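Local coordinates for protein FAM179B (Mus musculus, PDB 5DN7) that binds microtubules and promotes their polymerization through its TOG domains, of which this chain is the second, and takes part in building the primary cilium, at residues V162-I165 with C166-S169; Q125-M128 with K129-K133; L180-L183 with S184-A188; L151-H155 with S156-E160. All coordinates share one frame; numbering follows the deposited sequence.

Contact 1. Residues V162-I165 with C166-S169; sequences VVNI and CICS
Ile167 leans back over the preceding turn of helix 156-172, against Val163 and Asn164, in a helix that belongs to a predicted HEAT repeat of this TOG domain's solenoid. Its CB lies 3.4 Å from Asn164 O. With CG1 beside the backbone N and anti to the carbonyl carbon (chi1 -63°), the longer branch runs back toward the start of the helix, and CG1 comes within 3.4 Å of Val163 O. The chain stays extended at its end, bringing CD1 alongside the Asn164 side chain, 3.6 Å from OD1; the two side chains lie side by side and point the same way. That amide is held from outside the turn: OD1 is hydrogen-bonded to Tyr261 OH and ND2 to Glu161 OE2, which should fix which way it is flipped. The Ile167 side chain also meets Pro251, Glu204 and Ala205.

The backbone beneath is regular alpha helix. Cys166 N, Ile167 N, Cys168 N and Ser169 N each donate to the carbonyl four residues earlier, the Ile167 N bond to Val163 O measuring 3.0 Å. Ile165 and Cys168 face helix 121-138, whereas Val163 turns to Ala201 and Ala205 of helix 196-213; Val162, Ile165 and Ser169 also meet helix 140-148, so this stretch is buried among three helices. On Cys166, SG also sits beside the backbone N, 3.3 Å from Val162 O.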
loop_
_atom_site.group_PDB
_atom_site.type_symbol
_atom_site.label_atom_id
_atom_site.label_comp_id
_atom_site.label_asym_id
_atom_site.label_seq_id
_atom_site.Cartn_x
_atom_site.Cartn_y
_atom_site.Cartn_z
ATOM N N VAL A 162 1.649 -5.836 1.715
ATOM C CA VAL A 162 1.012 -5.939 0.408
ATOM C C VAL A 162 -0.321 -6.667 0.562
ATOM O O VAL A 162 -1.380 -6.193 0.090
ATOM C CB VAL A 162 1.897 -6.695 -0.613
ATOM C CG1 VAL A 162 1.066 -7.093 -1.835
ATOM C CG2 VAL A 162 3.082 -5.837 -1.027
ATOM N N VAL A 163 -0.271 -7.814 1.241
ATOM C CA VAL A 163 -1.512 -8.554 1.436
ATOM C C VAL A 163 -2.539 -7.728 2.257
ATOM O O VAL A 163 -3.727 -7.678 1.918
ATOM C CB VAL A 163 -1.272 -9.909 2.131
ATOM C CG1 VAL A 163 -2.584 -10.707 2.200
ATOM C CG2 VAL A 163 -0.223 -10.687 1.402
ATOM N N ASN A 164 -2.082 -7.047 3.302
ATOM C CA ASN A 164 -3.036 -6.280 4.110
ATOM C C ASN A 164 -3.661 -5.117 3.340
ATOM O O ASN A 164 -4.825 -4.776 3.550
ATOM C CB ASN A 164 -2.382 -5.740 5.387
ATOM C CG ASN A 164 -2.215 -6.809 6.473
ATOM O OD1 ASN A 164 -3.031 -7.726 6.611
ATOM N ND2 ASN A 164 -1.148 -6.679 7.254
ATOM N N ILE A 165 -2.882 -4.500 2.460
ATOM C CA ILE A 165 -3.392 -3.398 1.645
ATOM C C ILE A 165 -4.416 -3.936 0.637
ATOM O O ILE A 165 -5.408 -3.260 0.326
ATOM C CB ILE A 165 -2.230 -2.652 0.935
ATOM C CG1 ILE A 165 -1.425 -1.853 1.963
ATOM C CG2 ILE A 165 -2.732 -1.704 -0.142
ATOM C CD1 ILE A 165 -0.038 -1.383 1.418
ATOM N N CYS A 166 -4.177 -5.152 0.134
ATOM C CA CYS A 166 -5.200 -5.822 -0.663
ATOM C C CYS A 166 -6.506 -6.014 0.141
ATOM O O CYS A 166 -7.610 -5.705 -0.360
ATOM C CB CYS A 166 -4.682 -7.169 -1.189
ATOM S SG CYS A 166 -3.404 -6.979 -2.457
ATOM N N ILE A 167 -6.387 -6.498 1.380
ATOM C CA ILE A 167 -7.571 -6.685 2.234
ATOM C C ILE A 167 -8.334 -5.376 2.415
ATOM O O ILE A 167 -9.564 -5.302 2.270
ATOM C CB ILE A 167 -7.202 -7.218 3.627
ATOM C CG1 ILE A 167 -6.575 -8.600 3.523
ATOM C CG2 ILE A 167 -8.448 -7.236 4.566
ATOM C CD1 ILE A 167 -5.896 -9.052 4.811
ATOM N N CYS A 168 -7.573 -4.336 2.716
ATOM C CA CYS A 168 -8.123 -3.015 2.900
ATOM C C CYS A 168 -8.922 -2.562 1.655
ATOM O O CYS A 168 -10.071 -2.082 1.744
ATOM C CB CYS A 168 -6.978 -2.063 3.222
ATOM S SG CYS A 168 -7.450 -0.342 3.409
ATOM N N SER A 169 -8.293 -2.743 0.501
ATOM C CA SER A 169 -8.891 -2.452 -0.791
ATOM C C SER A 169 -10.230 -3.185 -1.003
ATOM O O SER A 169 -11.227 -2.579 -1.397
ATOM C CB SER A 169 -7.897 -2.829 -1.902
ATOM O OG SER A 169 -8.156 -2.119 -3.090
#

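Contact 2. Residues Q125-M128 with K129-K133; sequences QEYM and KIFLK
Tyr127 O receives the backbone N-H of Phe131 at 2.9 Å in a nearly straight bond, 174° at the hydrogen. The same oxygen has the Phe131 ring close by: CD2 stands 3.2 Å from Tyr127 O, which approaches the ring obliquely. Phe131 CG lies beside its own backbone N (chi1 -80°), which swings the ring back over the turn, and CD2 reaches Tyr127 CD1 at 4.3 Å in a loose apolar contact. The phenol at the far end of Tyr127 is held elsewhere, by a hydrogen bond with Glu161 OE1.

A second link lies on another side of the helix. Glu126 and Lys129 run side by side, pointing the same way, and close an i to i+3 salt bridge of 3.0 Å between OE2 and NZ. The glutamate is bent at chi2 while the lysine is extended beyond CG, and NZ meets OE2 from above the carboxylate plane, 41° out of it.

Helix 121-138 is part of a predicted HEAT repeat, one layer of the TOG solenoid, and its faces are divided among neighbours. Met128, Phe131 and Leu132 pack on helix 156-172, Ile130 on helix 105-114, and Glu126 on Leu87 and Gln88 of helix 80-97. The Leu132 side chain folds back along the Met128 carbonyl, with CG 3.5 Å from Met128 O.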
loop_
_atom_site.group_PDB
_atom_site.type_symbol
_atom_site.label_atom_id
_atom_site.label_comp_id
_atom_site.label_asym_id
_atom_site.label_seq_id
_atom_site.Cartn_x
_atom_site.Cartn_y
_atom_site.Cartn_z
ATOM N N GLN A 125 0.291 4.686 9.307
ATOM C CA GLN A 125 -0.764 5.693 9.153
ATOM C C GLN A 125 -0.576 6.454 7.838
ATOM O O GLN A 125 -1.503 6.557 6.998
ATOM C CB GLN A 125 -0.769 6.693 10.311
ATOM C CG GLN A 125 -1.540 6.257 11.528
ATOM C CD GLN A 125 -1.361 7.213 12.699
ATOM O OE1 GLN A 125 -0.593 8.181 12.618
ATOM N NE2 GLN A 125 -2.046 6.931 13.807
ATOM N N GLU A 126 0.636 6.984 7.664
ATOM C CA GLU A 126 0.844 7.766 6.448
ATOM C C GLU A 126 0.789 6.933 5.156
ATOM O O GLU A 126 0.170 7.362 4.161
ATOM C CB GLU A 126 2.163 8.532 6.531
ATOM C CG GLU A 126 2.175 9.520 7.694
ATOM C CD GLU A 126 1.033 10.525 7.612
ATOM O OE1 GLU A 126 0.646 10.912 6.485
ATOM O OE2 GLU A 126 0.509 10.934 8.674
ATOM N N TYR A 127 1.388 5.744 5.134
ATOM C CA TYR A 127 1.353 5.064 3.844
ATOM C C TYR A 127 -0.035 4.485 3.538
ATOM O O TYR A 127 -0.404 4.371 2.366
ATOM C CB TYR A 127 2.458 4.004 3.703
ATOM C CG TYR A 127 2.443 2.756 4.551
ATOM C CD1 TYR A 127 1.424 1.808 4.447
ATOM C CD2 TYR A 127 3.530 2.466 5.385
ATOM C CE1 TYR A 127 1.458 0.636 5.201
ATOM C CE2 TYR A 127 3.576 1.307 6.134
ATOM C CZ TYR A 127 2.546 0.396 6.041
ATOM O OH TYR A 127 2.612 -0.752 6.797
ATOM N N MET A 128 -0.820 4.162 4.559
ATOM C CA MET A 128 -2.198 3.744 4.303
ATOM C C MET A 128 -3.005 4.913 3.718
ATOM O O MET A 128 -3.816 4.722 2.760
ATOM C CB MET A 128 -2.873 3.213 5.573
ATOM C CG MET A 128 -2.418 1.817 6.034
ATOM S SD MET A 128 -2.337 0.578 4.696
ATOM C CE MET A 128 -3.993 0.664 3.981
ATOM N N LYS A 129 -2.788 6.114 4.269
ATOM C CA LYS A 129 -3.419 7.294 3.644
ATOM C C LYS A 129 -3.063 7.394 2.163
ATOM O O LYS A 129 -3.950 7.551 1.280
ATOM C CB LYS A 129 -3.008 8.588 4.351
ATOM C CG LYS A 129 -3.657 8.802 5.718
ATOM C CD LYS A 129 -2.922 9.921 6.451
ATOM C CE LYS A 129 -3.515 10.182 7.811
ATOM N NZ LYS A 129 -2.523 10.925 8.639
ATOM N N ILE A 130 -1.765 7.271 1.876
ATOM C CA ILE A 130 -1.336 7.368 0.479
ATOM C C ILE A 130 -1.999 6.312 -0.419
ATOM O O ILE A 130 -2.599 6.655 -1.443
ATOM C CB ILE A 130 0.188 7.272 0.353
ATOM C CG1 ILE A 130 0.821 8.520 0.958
ATOM C CG2 ILE A 130 0.585 7.210 -1.101
ATOM C CD1 ILE A 130 2.218 8.313 1.460
ATOM N N PHE A 131 -1.910 5.037 -0.047
ATOM C CA PHE A 131 -2.483 3.987 -0.890
ATOM C C PHE A 131 -4.007 4.145 -1.099
ATOM O O PHE A 131 -4.499 3.860 -2.191
ATOM C CB PHE A 131 -2.173 2.593 -0.320
ATOM C CG PHE A 131 -0.785 2.094 -0.647
ATOM C CD1 PHE A 131 -0.435 1.802 -1.953
ATOM C CD2 PHE A 131 0.168 1.921 0.352
ATOM C CE1 PHE A 131 0.840 1.352 -2.265
ATOM C CE2 PHE A 131 1.447 1.459 0.046
ATOM C CZ PHE A 131 1.782 1.178 -1.273
ATOM N N LEU A 132 -4.742 4.588 -0.070
ATOM C CA LEU A 132 -6.173 4.769 -0.234
ATOM C C LEU A 132 -6.464 5.926 -1.173
ATOM O O LEU A 132 -7.393 5.843 -2.002
ATOM C CB LEU A 132 -6.871 4.993 1.113
ATOM C CG LEU A 132 -7.001 3.694 1.920
ATOM C CD1 LEU A 132 -7.295 3.948 3.412
ATOM C CD2 LEU A 132 -8.056 2.800 1.284
ATOM N N LYS A 133 -5.680 7.002 -1.068
ATOM C CA LYS A 133 -5.841 8.095 -2.032
ATOM C C LYS A 133 -5.593 7.598 -3.480
ATOM O O LYS A 133 -6.396 7.868 -4.400
ATOM C CB LYS A 133 -4.902 9.254 -1.692
ATOM C CG LYS A 133 -5.250 10.546 -2.407
ATOM C CD LYS A 133 -6.668 10.989 -2.034
ATOM C CE LYS A 133 -7.081 12.289 -2.701
ATOM N NZ LYS A 133 -8.184 12.936 -1.896
#

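Contact 3. Residues L180-L183 with S184-A188; sequences LPKL and SFDLA
Pro181 O accepts two hydrogen bonds from the next turn of helix 180-187, one from Phe185 N at 3.0 Å and one from Ser184 OG at 2.9 Å. The hydroxyl approaches from the flank of the carbonyl, with a C=O...OG angle of 114°, whereas the amide comes in much closer to the C=O direction. Ser184 OG can do this because it sits between its own backbone N and carbonyl carbon (chi1 60°), tucked against the helix wall. The Phe185 ring turns an edge to the same oxygen, CD1 being 3.1 Å from Pro181 O. Replacing Ser184 by alanine removes the hydroxyl and would probably leave Pro181 O with the Phe185 amide alone among the donors of this turn.

Further along, Asp186 N bonds to Lys182 O, while the bond from Leu187 N to Leu183 O is weak. Lys182 and Asp186 lie alongside each other, CG to OD2 3.9 Å, although their charged ends remain 6.0 Å apart from NZ to OD2.

This short helix opens a predicted HEAT repeat of the TOG domain. Leu183 and Leu187 pack on Leu148 of helix 140-148, Leu180 and Ser184 on Leu209 of helix 196-213, and Ser184 and Phe185 on Ala224 of helix 219-226.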
loop_
_atom_site.group_PDB
_atom_site.type_symbol
_atom_site.label_atom_id
_atom_site.label_comp_id
_atom_site.label_asym_id
_atom_site.label_seq_id
_atom_site.Cartn_x
_atom_site.Cartn_y
_atom_site.Cartn_z
ATOM N N LEU A 180 -11.636 -10.582 -9.541
ATOM C CA LEU A 180 -11.396 -11.407 -8.370
ATOM C C LEU A 180 -10.634 -12.722 -8.636
ATOM O O LEU A 180 -9.840 -13.121 -7.790
ATOM C CB LEU A 180 -12.718 -11.702 -7.656
ATOM C CG LEU A 180 -13.480 -10.497 -7.109
ATOM C CD1 LEU A 180 -14.809 -10.976 -6.624
ATOM C CD2 LEU A 180 -12.715 -9.787 -5.984
ATOM N N PRO A 181 -10.887 -13.407 -9.775
ATOM C CA PRO A 181 -10.022 -14.551 -10.116
ATOM C C PRO A 181 -8.548 -14.167 -10.214
ATOM O O PRO A 181 -7.674 -14.828 -9.643
ATOM C CB PRO A 181 -10.546 -14.999 -11.492
ATOM C CG PRO A 181 -11.991 -14.636 -11.462
ATOM C CD PRO A 181 -12.083 -13.352 -10.649
ATOM N N LYS A 182 -8.285 -13.084 -10.931
ATOM C CA LYS A 182 -6.923 -12.636 -11.119
ATOM C C LYS A 182 -6.312 -12.377 -9.758
ATOM O O LYS A 182 -5.223 -12.854 -9.451
ATOM C CB LYS A 182 -6.873 -11.379 -11.991
ATOM C CG LYS A 182 -5.454 -10.914 -12.316
ATOM C CD LYS A 182 -5.448 -9.770 -13.342
ATOM C CE LYS A 182 -5.932 -8.454 -12.719
ATOM N NZ LYS A 182 -5.914 -7.310 -13.697
ATOM N N LEU A 183 -7.066 -11.654 -8.936
ATOM C CA LEU A 183 -6.641 -11.271 -7.606
ATOM C C LEU A 183 -6.282 -12.510 -6.788
ATOM O O LEU A 183 -5.198 -12.584 -6.213
ATOM C CB LEU A 183 -7.741 -10.449 -6.929
ATOM C CG LEU A 183 -7.351 -9.491 -5.814
ATOM C CD1 LEU A 183 -6.136 -8.661 -6.196
ATOM C CD2 LEU A 183 -8.540 -8.577 -5.505
ATOM N N SER A 184 -7.162 -13.503 -6.762
ATOM C CA SER A 184 -6.889 -14.675 -5.944
ATOM C C SER A 184 -5.690 -15.484 -6.459
ATOM O O SER A 184 -4.975 -16.103 -5.664
ATOM C CB SER A 184 -8.115 -15.569 -5.857
ATOM O OG SER A 184 -8.509 -16.008 -7.134
ATOM N N PHE A 185 -5.470 -15.485 -7.771
ATOM C CA PHE A 185 -4.293 -16.164 -8.306
ATOM C C PHE A 185 -3.027 -15.415 -7.960
ATOM O O PHE A 185 -1.986 -16.022 -7.733
ATOM C CB PHE A 185 -4.395 -16.337 -9.827
ATOM C CG PHE A 185 -5.150 -17.568 -10.243
ATOM C CD1 PHE A 185 -6.486 -17.724 -9.922
ATOM C CD2 PHE A 185 -4.526 -18.561 -10.962
ATOM C CE1 PHE A 185 -7.189 -18.853 -10.292
ATOM C CE2 PHE A 185 -5.229 -19.688 -11.354
ATOM C CZ PHE A 185 -6.563 -19.828 -11.008
ATOM N N ASP A 186 -3.110 -14.091 -7.943
ATOM C CA ASP A 186 -1.972 -13.261 -7.574
ATOM C C ASP A 186 -1.668 -13.377 -6.076
ATOM O O ASP A 186 -0.526 -13.196 -5.654
ATOM C CB ASP A 186 -2.216 -11.786 -7.932
ATOM C CG ASP A 186 -2.074 -11.498 -9.429
ATOM O OD1 ASP A 186 -1.496 -12.330 -10.171
ATOM O OD2 ASP A 186 -2.522 -10.407 -9.863
ATOM N N LEU A 187 -2.685 -13.680 -5.273
ATOM C CA LEU A 187 -2.515 -13.695 -3.811
ATOM C C LEU A 187 -2.200 -15.085 -3.284
ATOM O O LEU A 187 -1.642 -15.227 -2.212
ATOM C CB LEU A 187 -3.767 -13.162 -3.114
ATOM C CG LEU A 187 -3.923 -11.642 -3.008
ATOM C CD1 LEU A 187 -5.276 -11.333 -2.406
ATOM C CD2 LEU A 187 -2.814 -11.036 -2.138
ATOM N N ALA A 188 -2.567 -16.110 -4.040
ATOM C CA ALA A 188 -2.360 -17.491 -3.612
ATOM C C ALA A 188 -0.907 -17.840 -3.200
ATOM O O ALA A 188 -0.729 -18.668 -2.314
ATOM C CB ALA A 188 -2.832 -18.444 -4.714
#

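Contact 4. Residues L151-H155 with S156-E160; sequences LKHKH and SRVRE
A chi1 of -157° turns the His155 imidazole away from its own backbone N and forward to the first turn of helix 156-172, where ND1 accepts from Arg157 N at 3.2 Å. The amide lies in the ring plane, making His155 a side-chain N-cap. In Arg159, CG sits beside the backbone N and the chain kinks at chi3 (-60°), which brings the guanidinium back over the loop, and NH1 donates in its own plane to His153 O, 3.1 Å away. A water bridges NH1 to Lys154 O, and NE forms a salt bridge with Asp193 in the next inter-helix loop. A leucine in place of Arg159 would probably leave His153 O and Asp193 without this shared partner and the loop less firmly held to the helix.

Val158 sets its methyls over one face of the His153 ring, CG2 3.9 Å from the centroid in a CH-pi contact. The ring's ND1 accepts from His155 N at 2.9 Å, which should help fix the rotation of the ring.

The site is the turn between the two helices of a predicted HEAT repeat of the TOG domain. With ND1 accepting in both His153 and His155, any N-H of a neutral ring would be on NE2.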
loop_
_atom_site.group_PDB
_atom_site.type_symbol
_atom_site.label_atom_id
_atom_site.label_comp_id
_atom_site.label_asym_id
_atom_site.label_seq_id
_atom_site.Cartn_x
_atom_site.Cartn_y
_atom_site.Cartn_z
ATOM N N LEU A 151 5.027 -9.003 -4.075
ATOM C CA LEU A 151 5.023 -10.269 -3.351
ATOM C C LEU A 151 6.317 -11.056 -3.540
ATOM O O LEU A 151 6.534 -12.052 -2.860
ATOM C CB LEU A 151 3.846 -11.133 -3.777
ATOM C CG LEU A 151 2.532 -10.810 -3.067
ATOM C CD1 LEU A 151 1.506 -11.898 -3.404
ATOM C CD2 LEU A 151 2.711 -10.657 -1.545
ATOM N N LYS A 152 7.162 -10.636 -4.479
ATOM C CA LYS A 152 8.458 -11.287 -4.637
ATOM C C LYS A 152 9.550 -10.508 -3.895
ATOM O O LYS A 152 10.725 -10.807 -4.023
ATOM C CB LYS A 152 8.813 -11.450 -6.123
ATOM C CG LYS A 152 9.088 -10.154 -6.879
ATOM C CD LYS A 152 9.573 -10.435 -8.313
ATOM C CE LYS A 152 8.422 -10.588 -9.308
ATOM N NZ LYS A 152 7.419 -9.466 -9.231
ATOM N N HIS A 153 9.166 -9.528 -3.097
ATOM C CA HIS A 153 10.105 -8.741 -2.316
ATOM C C HIS A 153 10.785 -9.542 -1.229
ATOM O O HIS A 153 10.168 -10.360 -0.604
ATOM C CB HIS A 153 9.437 -7.522 -1.748
ATOM C CG HIS A 153 10.372 -6.471 -1.280
ATOM N ND1 HIS A 153 11.051 -6.572 -0.170
ATOM C CD2 HIS A 153 10.688 -5.252 -1.813
ATOM C CE1 HIS A 153 11.778 -5.498 -0.015
ATOM N NE2 HIS A 153 11.553 -4.693 -1.025
ATOM N N LYS A 154 12.066 -9.328 -1.018
ATOM C CA LYS A 154 12.789 -10.143 -0.031
ATOM C C LYS A 154 12.471 -9.817 1.446
ATOM O O LYS A 154 12.776 -10.617 2.333
ATOM C CB LYS A 154 14.302 -10.045 -0.250
ATOM C CG LYS A 154 14.944 -8.732 0.151
ATOM C CD LYS A 154 16.451 -8.910 0.086
ATOM C CE LYS A 154 17.206 -7.657 0.454
ATOM N NZ LYS A 154 18.664 -7.878 0.227
ATOM N N HIS A 155 11.881 -8.663 1.726
ATOM C CA HIS A 155 11.499 -8.359 3.114
ATOM C C HIS A 155 10.079 -8.870 3.389
ATOM O O HIS A 155 9.128 -8.454 2.731
ATOM C CB HIS A 155 11.598 -6.862 3.398
ATOM C CG HIS A 155 11.758 -6.533 4.854
ATOM N ND1 HIS A 155 10.853 -6.940 5.819
ATOM C CD2 HIS A 155 12.712 -5.831 5.517
ATOM C CE1 HIS A 155 11.248 -6.512 7.001
ATOM N NE2 HIS A 155 12.369 -5.826 6.845
ATOM N N SER A 156 9.935 -9.797 4.330
ATOM C CA SER A 156 8.629 -10.383 4.600
ATOM C C SER A 156 7.573 -9.376 5.136
ATOM O O SER A 156 6.363 -9.597 4.958
ATOM C CB SER A 156 8.770 -11.570 5.564
ATOM O OG SER A 156 9.344 -11.182 6.791
ATOM N N ARG A 157 7.986 -8.269 5.751
ATOM C CA ARG A 157 6.983 -7.284 6.165
ATOM C C ARG A 157 6.383 -6.573 4.950
ATOM O O ARG A 157 5.205 -6.206 4.962
ATOM C CB ARG A 157 7.543 -6.244 7.140
ATOM C CG ARG A 157 6.424 -5.365 7.718
ATOM C CD ARG A 157 6.909 -4.283 8.665
ATOM N NE ARG A 157 6.277 -3.001 8.364
ATOM C CZ ARG A 157 5.057 -2.652 8.758
ATOM N NH1 ARG A 157 4.334 -3.492 9.490
ATOM N NH2 ARG A 157 4.566 -1.462 8.431
ATOM N N VAL A 158 7.180 -6.393 3.896
ATOM C CA VAL A 158 6.677 -5.843 2.644
ATOM C C VAL A 158 5.583 -6.751 2.105
ATOM O O VAL A 158 4.508 -6.279 1.766
ATOM C CB VAL A 158 7.798 -5.685 1.585
ATOM C CG1 VAL A 158 7.205 -5.420 0.197
ATOM C CG2 VAL A 158 8.736 -4.569 1.997
ATOM N N ARG A 159 5.857 -8.053 2.054
ATOM C CA ARG A 159 4.881 -9.019 1.550
ATOM C C ARG A 159 3.592 -8.998 2.391
ATOM O O ARG A 159 2.463 -8.949 1.856
ATOM C CB ARG A 159 5.506 -10.426 1.517
ATOM C CG ARG A 159 6.821 -10.482 0.687
ATOM C CD ARG A 159 7.173 -11.875 0.207
ATOM N NE ARG A 159 7.361 -12.833 1.295
ATOM C CZ ARG A 159 8.480 -12.945 2.022
ATOM N NH1 ARG A 159 9.518 -12.143 1.796
ATOM N NH2 ARG A 159 8.555 -13.865 2.984
ATOM N N GLU A 160 3.786 -9.038 3.710
ATOM C CA GLU A 160 2.684 -8.999 4.664
ATOM C C GLU A 160 1.765 -7.789 4.431
ATOM O O GLU A 160 0.559 -7.939 4.321
ATOM C CB GLU A 160 3.218 -8.970 6.092
ATOM C CG GLU A 160 2.164 -9.317 7.138
ATOM C CD GLU A 160 2.569 -8.934 8.580
ATOM O OE1 GLU A 160 3.784 -8.870 8.906
ATOM O OE2 GLU A 160 1.646 -8.711 9.398
HETATM O O HOH W 1 12.312 -13.205 2.723
#

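In the fold
Contacts 1 and 2 form the core, each a run along the second helix of successive predicted HEAT repeats, and they pack directly: Ile165 CD1 lies 3.5 Å from Phe131 CD2, and Cys168 meets Met128 and Leu132. Contact 3, partly buried on the first helix of the following repeat, touches contact 1 more lightly through Cys166 and Leu187. Contact 4 is at the surface but shares helix 156-172 with contact 1, and its Leu151 reaches both Val162 and Asp186. Chemistry follows position: mostly apolar side chains in contact 1, an added salt bridge in contact 2, a serine hydroxyl on a backbone carbonyl in contact 3, and histidine capping, arginine and water in contact 4.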